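Local coordinates for protein probable ss-1,3-N-acetylglucosaminyltransferase (Staphylococcus aureus subsp. aureus N315, PDB 6H21) that is a probable glycosyltransferase of family 2 with a GT-A fold, crystallised with manganese(II) ions and uridine-diphosphate-N-acetylglucosamine, at residues C[136-141]-C[218-223]; C[151-156]-C[213-218]. One frame throughout, in Å; residues are numbered along the deposited sequence.

Contact 1 (C[136-141]-C[218-223]); sequences IGKYGV and DYEYYI
The rings of Y139 and Y222 form an offset edge-to-face pair, with the edge of Y139 turned toward the face of Y222, centroids 5.9 Å apart and planes at 79°. CG of Y222 is anti to its backbone N (chi1 -171°), which starts the ring on the side where Y139 lies. CD1 of Y139 also packs on CB of Y222 at 3.8 Å, and the carbonyl O of G137 sits over the centre of one face of the Y139 ring. Y221 receives CB of Y219 near the rim of one face, while backbone N of K138 lies at its edge.

The backbones pair in parallel. O of K138 accepts a bond from N of Y221 (2.9 Å) and a weak one from N of Y222, and N of G140 donates to O of Y222 at 2.8 Å. OE1 of E220 lies 3.4 Å from CA of G140, where there is no side chain to obstruct it. One water joins OE1 of E220 to N of V141.

This pairing sets strand 222-225 beside strand 134-142, with strand 114-115 on its other side. Y221 packs on helix 119-129 and bonds to D122. Y222 OH, bonded to D113 and to backbone N of D110, ties the sheet to a probable DxD motif near bound manganese.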
loop_
_atom_site.group_PDB
_atom_site.type_symbol
_atom_site.label_atom_id
_atom_site.label_comp_id
_atom_site.label_asym_id
_atom_site.label_seq_id
_atom_site.Cartn_x
_atom_site.Cartn_y
_atom_site.Cartn_z
ATOM N N ILE C 136 9.988 -10.322 40.400
ATOM C CA ILE C 136 8.722 -9.870 39.907
ATOM C C ILE C 136 7.643 -10.764 40.490
ATOM O O ILE C 136 7.649 -11.960 40.249
ATOM C CB ILE C 136 8.691 -9.873 38.371
ATOM C CG1 ILE C 136 9.939 -9.187 37.816
ATOM C CG2 ILE C 136 7.411 -9.238 37.858
ATOM C CD1 ILE C 136 10.147 -9.402 36.354
ATOM N N GLY C 137 6.744 -10.155 41.263
ATOM C CA GLY C 137 5.556 -10.836 41.776
ATOM C C GLY C 137 4.383 -10.665 40.828
ATOM O O GLY C 137 4.153 -9.580 40.318
ATOM N N LYS C 138 3.613 -11.737 40.634
ATOM C CA LYS C 138 2.400 -11.707 39.838
ATOM C C LYS C 138 1.486 -10.567 40.294
ATOM O O LYS C 138 1.269 -10.387 41.490
ATOM C CB LYS C 138 1.663 -13.036 39.994
ATOM C CG LYS C 138 0.361 -13.158 39.221
ATOM C CD LYS C 138 -0.152 -14.582 39.191
ATOM C CE LYS C 138 -1.562 -14.657 38.659
ATOM N NZ LYS C 138 -2.077 -16.043 38.700
ATOM N N TYR C 139 0.923 -9.844 39.322
ATOM C CA TYR C 139 0.004 -8.735 39.560
ATOM C C TYR C 139 -1.422 -9.282 39.651
ATOM O O TYR C 139 -1.790 -10.222 38.934
ATOM C CB TYR C 139 0.128 -7.681 38.457
ATOM C CG TYR C 139 1.508 -7.082 38.382
ATOM C CD1 TYR C 139 1.968 -6.253 39.392
ATOM C CD2 TYR C 139 2.371 -7.371 37.340
ATOM C CE1 TYR C 139 3.256 -5.741 39.382
ATOM C CE2 TYR C 139 3.657 -6.858 37.309
ATOM C CZ TYR C 139 4.107 -6.046 38.337
ATOM O OH TYR C 139 5.368 -5.523 38.324
ATOM N N GLY C 140 -2.193 -8.712 40.579
ATOM C CA GLY C 140 -3.635 -8.773 40.541
ATOM C C GLY C 140 -4.218 -7.439 40.115
ATOM O O GLY C 140 -3.484 -6.478 39.892
ATOM N N VAL C 141 -5.551 -7.386 40.050
ATOM C CA VAL C 141 -6.262 -6.178 39.680
ATOM C C VAL C 141 -7.512 -5.991 40.558
ATOM O O VAL C 141 -8.182 -6.952 40.963
ATOM C CB VAL C 141 -6.606 -6.195 38.179
ATOM C CG1 VAL C 141 -7.845 -7.041 37.891
ATOM C CG2 VAL C 141 -6.784 -4.780 37.656
ATOM N N ASP C 218 2.972 -17.503 43.137
ATOM C CA ASP C 218 2.170 -18.326 44.056
ATOM C C ASP C 218 0.883 -17.591 44.463
ATOM O O ASP C 218 -0.163 -18.215 44.612
ATOM C CB ASP C 218 2.965 -18.710 45.305
ATOM C CG ASP C 218 4.144 -19.618 45.008
ATOM O OD1 ASP C 218 5.114 -19.134 44.377
ATOM O OD2 ASP C 218 4.079 -20.805 45.400
ATOM N N TYR C 219 0.977 -16.265 44.638
ATOM C CA TYR C 219 -0.179 -15.407 44.945
ATOM C C TYR C 219 -0.185 -14.214 43.988
ATOM O O TYR C 219 0.795 -13.971 43.271
ATOM C CB TYR C 219 -0.123 -14.917 46.393
ATOM C CG TYR C 219 -0.074 -16.025 47.414
ATOM C CD1 TYR C 219 1.132 -16.610 47.757
ATOM C CD2 TYR C 219 -1.227 -16.515 48.008
ATOM C CE1 TYR C 219 1.198 -17.647 48.670
ATOM C CE2 TYR C 219 -1.182 -17.560 48.921
ATOM C CZ TYR C 219 0.037 -18.128 49.246
ATOM O OH TYR C 219 0.138 -19.147 50.138
ATOM N N GLU C 220 -1.296 -13.472 43.975
ATOM C CA GLU C 220 -1.300 -12.154 43.355
ATOM C C GLU C 220 -0.721 -11.170 44.383
ATOM O O GLU C 220 -1.438 -10.672 45.254
ATOM C CB GLU C 220 -2.709 -11.778 42.888
ATOM C CG GLU C 220 -3.247 -12.670 41.772
ATOM C CD GLU C 220 -4.603 -12.243 41.225
ATOM O OE1 GLU C 220 -5.283 -11.428 41.871
ATOM O OE2 GLU C 220 -4.976 -12.723 40.150
ATOM N N TYR C 221 0.589 -10.930 44.287
ATOM C CA TYR C 221 1.357 -10.281 45.339
ATOM C C TYR C 221 1.167 -8.759 45.325
ATOM O O TYR C 221 1.294 -8.124 46.365
ATOM C CB TYR C 221 2.846 -10.589 45.185
ATOM C CG TYR C 221 3.250 -11.986 45.580
ATOM C CD1 TYR C 221 3.205 -12.384 46.907
ATOM C CD2 TYR C 221 3.695 -12.900 44.635
ATOM C CE1 TYR C 221 3.601 -13.656 47.288
ATOM C CE2 TYR C 221 4.088 -14.178 45.000
ATOM C CZ TYR C 221 4.040 -14.555 46.330
ATOM O OH TYR C 221 4.420 -15.806 46.712
ATOM N N TYR C 222 0.926 -8.186 44.142
ATOM C CA TYR C 222 0.744 -6.742 43.969
ATOM C C TYR C 222 -0.573 -6.494 43.232
ATOM O O TYR C 222 -0.731 -6.950 42.110
ATOM C CB TYR C 222 1.922 -6.138 43.198
ATOM C CG TYR C 222 1.918 -4.633 43.151
ATOM C CD1 TYR C 222 0.979 -3.937 42.402
ATOM C CD2 TYR C 222 2.857 -3.897 43.846
ATOM C CE1 TYR C 222 0.960 -2.555 42.382
ATOM C CE2 TYR C 222 2.863 -2.515 43.821
ATOM C CZ TYR C 222 1.914 -1.839 43.078
ATOM O OH TYR C 222 1.916 -0.478 43.066
ATOM N N ILE C 223 -1.501 -5.780 43.883
ATOM C CA ILE C 223 -2.834 -5.552 43.340
ATOM C C ILE C 223 -2.894 -4.130 42.777
ATOM O O ILE C 223 -2.780 -3.164 43.526
ATOM C CB ILE C 223 -3.916 -5.805 44.412
ATOM C CG1 ILE C 223 -3.808 -7.218 44.991
ATOM C CG2 ILE C 223 -5.300 -5.536 43.855
ATOM C CD1 ILE C 223 -4.252 -7.327 46.432
HETATM O O HOH W 1 -6.801 -9.751 40.388
#

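Contact 2 (C[151-156]-C[213-218]); sequences AIFEKG and YSIKTD
OG1 of T217 rests against the backbone of G156, 3.4 Å from its carbonyl carbon, and is hydrogen-bonded to OD1 of N157, the residue that follows G156. A chi1 of 64° sets OG1 between the backbone N and the carbonyl carbon, while CG2, anti to the carbonyl carbon, lies 3.5 Å from O of G156. On the neighbouring residues of strand 213-216 and its exit, NZ of K216 forms a salt bridge with OD1 of D218 at 2.7 Å, approaching from above the carboxylate plane; N157 also bonds to this oxygen.

Elsewhere aliphatic and aromatic groups meet. I215 spreads its two branches over consecutive residues: CD1 meets CG1 of I152 at 3.6 Å, and CG2 meets CD1 of F153, also at 3.6 Å. CG2 of T217 comes to the edge of the F153 ring, near its plane. CG2 of I152 lies over one face of the same ring, toward the rim.

A type I turn from F153 to G156, where G156 has positive phi, carries the chain from the 3-10 segment toward T217. I152 and F153 also touch I136 of strand 134-142, so the loop packs across adjacent parallel strands, while K216 reaches helix 119-129.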
loop_
_atom_site.group_PDB
_atom_site.type_symbol
_atom_site.label_atom_id
_atom_site.label_comp_id
_atom_site.label_asym_id
_atom_site.label_seq_id
_atom_site.Cartn_x
_atom_site.Cartn_y
_atom_site.Cartn_z
ATOM N N ALA C 151 1.702 -12.765 30.184
ATOM C CA ALA C 151 2.628 -13.717 29.561
ATOM C C ALA C 151 3.814 -14.045 30.483
ATOM O O ALA C 151 4.234 -15.184 30.545
ATOM C CB ALA C 151 3.107 -13.188 28.235
ATOM N N ILE C 152 4.368 -13.035 31.167
ATOM C CA ILE C 152 5.505 -13.220 32.064
ATOM C C ILE C 152 5.181 -14.263 33.141
ATOM O O ILE C 152 6.092 -14.955 33.600
ATOM C CB ILE C 152 5.977 -11.887 32.687
ATOM C CG1 ILE C 152 7.207 -12.087 33.572
ATOM C CG2 ILE C 152 4.858 -11.190 33.451
ATOM C CD1 ILE C 152 8.092 -10.871 33.698
ATOM N N PHE C 153 3.912 -14.378 33.555
ATOM C CA PHE C 153 3.577 -15.271 34.665
ATOM C C PHE C 153 3.013 -16.618 34.191
ATOM O O PHE C 153 2.639 -17.411 35.030
ATOM C CB PHE C 153 2.606 -14.587 35.627
ATOM C CG PHE C 153 3.077 -13.232 36.083
ATOM C CD1 PHE C 153 4.187 -13.106 36.905
ATOM C CD2 PHE C 153 2.428 -12.082 35.660
ATOM C CE1 PHE C 153 4.628 -11.851 37.297
ATOM C CE2 PHE C 153 2.863 -10.830 36.068
ATOM C CZ PHE C 153 3.962 -10.719 36.884
ATOM N N GLU C 154 3.009 -16.901 32.880
ATOM C CA GLU C 154 2.282 -18.084 32.366
ATOM C C GLU C 154 3.089 -19.385 32.559
ATOM O O GLU C 154 2.579 -20.454 32.259
ATOM C CB GLU C 154 1.865 -17.894 30.903
ATOM C CG GLU C 154 2.854 -18.475 29.900
ATOM C CD GLU C 154 2.848 -17.841 28.521
ATOM O OE1 GLU C 154 1.743 -17.655 27.971
ATOM O OE2 GLU C 154 3.950 -17.522 28.004
ATOM N N LYS C 155 4.323 -19.329 33.066
ATOM C CA LYS C 155 5.128 -20.565 33.214
ATOM C C LYS C 155 5.337 -20.914 34.691
ATOM O O LYS C 155 6.129 -21.799 35.008
ATOM C CB LYS C 155 6.472 -20.414 32.491
ATOM C CG LYS C 155 6.377 -19.813 31.096
ATOM C CD LYS C 155 7.574 -20.074 30.221
ATOM C CE LYS C 155 7.398 -19.492 28.833
ATOM N NZ LYS C 155 8.356 -20.074 27.860
ATOM N N GLY C 156 4.603 -20.247 35.586
ATOM C CA GLY C 156 4.804 -20.399 37.013
ATOM C C GLY C 156 6.082 -19.713 37.445
ATOM O O GLY C 156 6.555 -18.782 36.768
ATOM N N TYR C 213 17.193 -12.554 37.148
ATOM C CA TYR C 213 15.823 -12.078 37.342
ATOM C C TYR C 213 14.936 -13.262 37.732
ATOM O O TYR C 213 15.053 -14.350 37.150
ATOM C CB TYR C 213 15.279 -11.391 36.086
ATOM C CG TYR C 213 16.293 -10.748 35.180
ATOM C CD1 TYR C 213 17.032 -9.651 35.585
ATOM C CD2 TYR C 213 16.479 -11.214 33.892
ATOM C CE1 TYR C 213 17.961 -9.062 34.738
ATOM C CE2 TYR C 213 17.393 -10.639 33.034
ATOM C CZ TYR C 213 18.119 -9.540 33.449
ATOM O OH TYR C 213 19.010 -8.975 32.592
ATOM N N SER C 214 14.048 -13.039 38.704
ATOM C CA SER C 214 13.190 -14.106 39.218
ATOM C C SER C 214 11.716 -13.687 39.129
ATOM O O SER C 214 11.400 -12.521 39.272
ATOM C CB SER C 214 13.605 -14.472 40.626
ATOM O OG SER C 214 14.974 -14.881 40.641
ATOM N N ILE C 215 10.839 -14.673 38.914
ATOM C CA ILE C 215 9.405 -14.468 38.750
ATOM C C ILE C 215 8.687 -15.375 39.744
ATOM O O ILE C 215 8.866 -16.605 39.711
ATOM C CB ILE C 215 8.955 -14.772 37.304
ATOM C CG1 ILE C 215 9.620 -13.837 36.286
ATOM C CG2 ILE C 215 7.435 -14.744 37.188
ATOM C CD1 ILE C 215 9.646 -14.379 34.881
ATOM N N LYS C 216 7.844 -14.755 40.581
ATOM C CA LYS C 216 7.150 -15.441 41.659
ATOM C C LYS C 216 5.636 -15.295 41.427
ATOM O O LYS C 216 5.152 -14.194 41.208
ATOM C CB LYS C 216 7.681 -14.873 42.982
ATOM C CG LYS C 216 7.335 -15.651 44.236
ATOM C CD LYS C 216 8.079 -16.951 44.401
ATOM C CE LYS C 216 8.117 -17.434 45.838
ATOM N NZ LYS C 216 6.844 -18.087 46.226
ATOM N N THR C 217 4.905 -16.417 41.476
ATOM C CA THR C 217 3.536 -16.509 40.940
ATOM C C THR C 217 2.547 -17.185 41.909
ATOM O O THR C 217 1.394 -17.416 41.533
ATOM C CB THR C 217 3.541 -17.286 39.616
ATOM O OG1 THR C 217 3.953 -18.635 39.859
ATOM C CG2 THR C 217 4.446 -16.675 38.568
ATOM N N ASP C 218 2.972 -17.503 43.137
ATOM C CA ASP C 218 2.170 -18.326 44.056
ATOM C C ASP C 218 0.883 -17.591 44.463
ATOM O O ASP C 218 -0.163 -18.215 44.612
ATOM C CB ASP C 218 2.965 -18.710 45.305
ATOM C CG ASP C 218 4.144 -19.618 45.008
ATOM O OD1 ASP C 218 5.114 -19.134 44.377
ATOM O OD2 ASP C 218 4.079 -20.805 45.400
#

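Strand 134-142 forms one side of contact 1 and adjoins contact 2; both contacts draw on the chain that runs from strand 213-216 into strand 222-225, and they share D218. Contact 1 lies within the sheet: parallel backbone bonds and tyrosine rings join its strands, and its buried aromatic side reaches toward the bound manganese and uridine-diphosphate-N-acetylglucosamine, whereas E220 and V141 are exposed. Contact 2 is farther from uridine-diphosphate-N-acetylglucosamine and sets a loop on strand 213-216 through aliphatic and aromatic contacts, with buried isoleucines at one end and partly exposed T217 and G156 at the other. Backbone pairing of I136 with S214 and K216 connects the two, and CA of K138 touches CE1 of F153.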